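Local coordinates for protein FOP (Homo sapiens, PDB 2D68) that forms homodimers through its N-terminal domain and is required for anchoring microtubules to the centrosomes and for ciliation, at residues L24-L29 and Q49-R54. Sequence-based numbering, arbitrary orientation.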
loop_
_atom_site.group_PDB
_atom_site.type_symbol
_atom_site.label_atom_id
_atom_site.label_comp_id
_atom_site.label_asym_id
_atom_site.label_seq_id
_atom_site.Cartn_x
_atom_site.Cartn_y
_atom_site.Cartn_z
ATOM N N LEU B 24 -6.067 0.183 -0.242
ATOM C CA LEU B 24 -5.109 0.848 -1.144
ATOM C C LEU B 24 -3.950 -0.069 -1.523
ATOM O O LEU B 24 -3.468 -0.043 -2.672
ATOM C CB LEU B 24 -4.575 2.141 -0.522
ATOM C CG LEU B 24 -5.556 3.311 -0.502
ATOM C CD1 LEU B 24 -5.085 4.353 0.510
ATOM C CD2 LEU B 24 -5.750 3.934 -1.894
ATOM N N VAL B 25 -3.479 -0.866 -0.568
ATOM C CA VAL B 25 -2.441 -1.861 -0.861
ATOM C C VAL B 25 -2.946 -2.904 -1.874
ATOM O O VAL B 25 -2.273 -3.163 -2.884
ATOM C CB VAL B 25 -1.931 -2.513 0.436
ATOM C CG1 VAL B 25 -0.937 -3.672 0.128
ATOM C CG2 VAL B 25 -1.229 -1.467 1.303
ATOM N N ALA B 26 -4.135 -3.460 -1.643
ATOM C CA ALA B 26 -4.716 -4.413 -2.603
ATOM C C ALA B 26 -4.882 -3.782 -3.993
ATOM O O ALA B 26 -4.612 -4.441 -5.006
ATOM C CB ALA B 26 -6.033 -4.967 -2.078
ATOM N N GLU B 27 -5.278 -2.503 -4.041
ATOM C CA GLU B 27 -5.472 -1.836 -5.329
ATOM C C GLU B 27 -4.147 -1.676 -6.058
ATOM O O GLU B 27 -4.099 -1.800 -7.268
ATOM C CB GLU B 27 -6.187 -0.487 -5.174
ATOM C CG GLU B 27 -6.755 0.057 -6.522
ATOM C CD GLU B 27 -5.767 0.903 -7.332
ATOM O OE1 GLU B 27 -4.886 1.552 -6.739
ATOM O OE2 GLU B 27 -5.893 0.932 -8.570
ATOM N N PHE B 28 -3.076 -1.404 -5.319
ATOM C CA PHE B 28 -1.759 -1.351 -5.916
ATOM C C PHE B 28 -1.404 -2.705 -6.562
ATOM O O PHE B 28 -0.934 -2.753 -7.698
ATOM C CB PHE B 28 -0.718 -0.949 -4.857
ATOM C CG PHE B 28 0.692 -1.107 -5.327
ATOM C CD1 PHE B 28 1.367 -0.057 -5.927
ATOM C CD2 PHE B 28 1.371 -2.319 -5.158
ATOM C CE1 PHE B 28 2.676 -0.229 -6.384
ATOM C CE2 PHE B 28 2.675 -2.480 -5.607
ATOM C CZ PHE B 28 3.323 -1.431 -6.218
ATOM N N LEU B 29 -1.652 -3.795 -5.840
ATOM C CA LEU B 29 -1.361 -5.132 -6.373
ATOM C C LEU B 29 -2.178 -5.393 -7.627
ATOM O O LEU B 29 -1.660 -5.906 -8.636
ATOM C CB LEU B 29 -1.617 -6.214 -5.310
ATOM C CG LEU B 29 -0.806 -6.100 -4.022
ATOM C CD1 LEU B 29 -1.311 -7.182 -3.027
ATOM C CD2 LEU B 29 0.685 -6.274 -4.278
ATOM N N GLN B 49 -12.968 -12.200 0.219
ATOM C CA GLN B 49 -14.098 -11.504 -0.426
ATOM C C GLN B 49 -13.675 -10.192 -1.100
ATOM O O GLN B 49 -14.458 -9.573 -1.819
ATOM C CB GLN B 49 -15.208 -11.260 0.603
ATOM C CG GLN B 49 -15.805 -12.570 1.156
ATOM C CD GLN B 49 -16.432 -13.425 0.053
ATOM O OE1 GLN B 49 -15.764 -14.260 -0.564
ATOM N NE2 GLN B 49 -17.705 -13.207 -0.202
ATOM N N GLY B 50 -12.434 -9.782 -0.875
ATOM C CA GLY B 50 -11.919 -8.563 -1.495
ATOM C C GLY B 50 -12.227 -7.334 -0.676
ATOM O O GLY B 50 -13.280 -7.213 -0.039
ATOM N N LEU B 51 -11.272 -6.415 -0.676
ATOM C CA LEU B 51 -11.458 -5.130 -0.009
ATOM C C LEU B 51 -12.183 -4.153 -0.944
ATOM O O LEU B 51 -12.627 -4.540 -2.035
ATOM C CB LEU B 51 -10.104 -4.602 0.455
ATOM C CG LEU B 51 -9.462 -5.480 1.549
ATOM C CD1 LEU B 51 -7.948 -5.245 1.665
ATOM C CD2 LEU B 51 -10.167 -5.260 2.886
ATOM N N GLU B 52 -12.328 -2.898 -0.516
ATOM C CA GLU B 52 -13.056 -1.917 -1.340
ATOM C C GLU B 52 -12.353 -1.595 -2.646
ATOM O O GLU B 52 -11.129 -1.565 -2.713
ATOM C CB GLU B 52 -13.354 -0.641 -0.549
ATOM C CG GLU B 52 -14.551 -0.784 0.407
ATOM C CD GLU B 52 -14.289 -1.790 1.505
ATOM O OE1 GLU B 52 -13.332 -1.583 2.277
ATOM O OE2 GLU B 52 -15.026 -2.800 1.585
ATOM N N GLY B 53 -13.138 -1.364 -3.692
ATOM C CA GLY B 53 -12.575 -1.119 -5.024
ATOM C C GLY B 53 -11.952 0.252 -5.197
ATOM O O GLY B 53 -12.257 1.188 -4.456
ATOM N N ARG B 54 -11.113 0.370 -6.217
ATOM C CA ARG B 54 -10.455 1.633 -6.541
ATOM C C ARG B 54 -11.367 2.875 -6.505
ATOM O O ARG B 54 -11.009 3.879 -5.891
ATOM C CB ARG B 54 -9.810 1.540 -7.918
ATOM C CG ARG B 54 -9.094 2.818 -8.332
ATOM C CD ARG B 54 -8.527 2.700 -9.707
ATOM N NE ARG B 54 -8.001 3.995 -10.126
ATOM C CZ ARG B 54 -6.717 4.261 -10.348
ATOM N NH1 ARG B 54 -5.790 3.321 -10.182
ATOM N NH2 ARG B 54 -6.374 5.491 -10.735
#
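A salt bridge between Glu-27 and Arg-54 carries the polar half of this contact. Arg-54 NH1 gives a hydrogen bond to Glu-27 OE2 at 2.9 Å, bent to 149° at the hydrogen. It reaches the oxygen from above the carboxylate plane, and the two flat groups are turned 77° against each other, so the grip is single, not a two-pronged carboxylate–guanidinium pair. Arg-54 runs extended from CG to NE, whereas the bend of Glu-27 at chi2 (-88°) turns its carboxylate across the arginine chain; Glu-27 OE2 also lies 3.4 Å from Arg-54 CD. Each partner is also held from the C-terminal part of the chain: Glu-27 OE1 accepts from Leu-74 N, while Arg-54 NE makes a salt bridge with Glu-65, NH2 bonds to the carbonyl of Thr-69, and NH1 itself also serves that of Gly-72. With an alanine in place of Arg-54, Glu-27 OE2 and Glu-65 would probably lose their cationic mate and those two carbonyls a donor.

Carbon-to-carbon packing is modest. Glu-27 CG sits 3.7 Å from Arg-54 CB, and Leu-51 CD1 rests on Ala-26 CB at 4.2 Å, with Ala-22 and Ser-23 extending that seat along the helix.

Together these contacts fasten the linker between helices 35-45 and 54-61, which ends in the N-cap residue Gly-53, across helix 16-31 of the LisH-containing, all-helical FOP dimerisation domain.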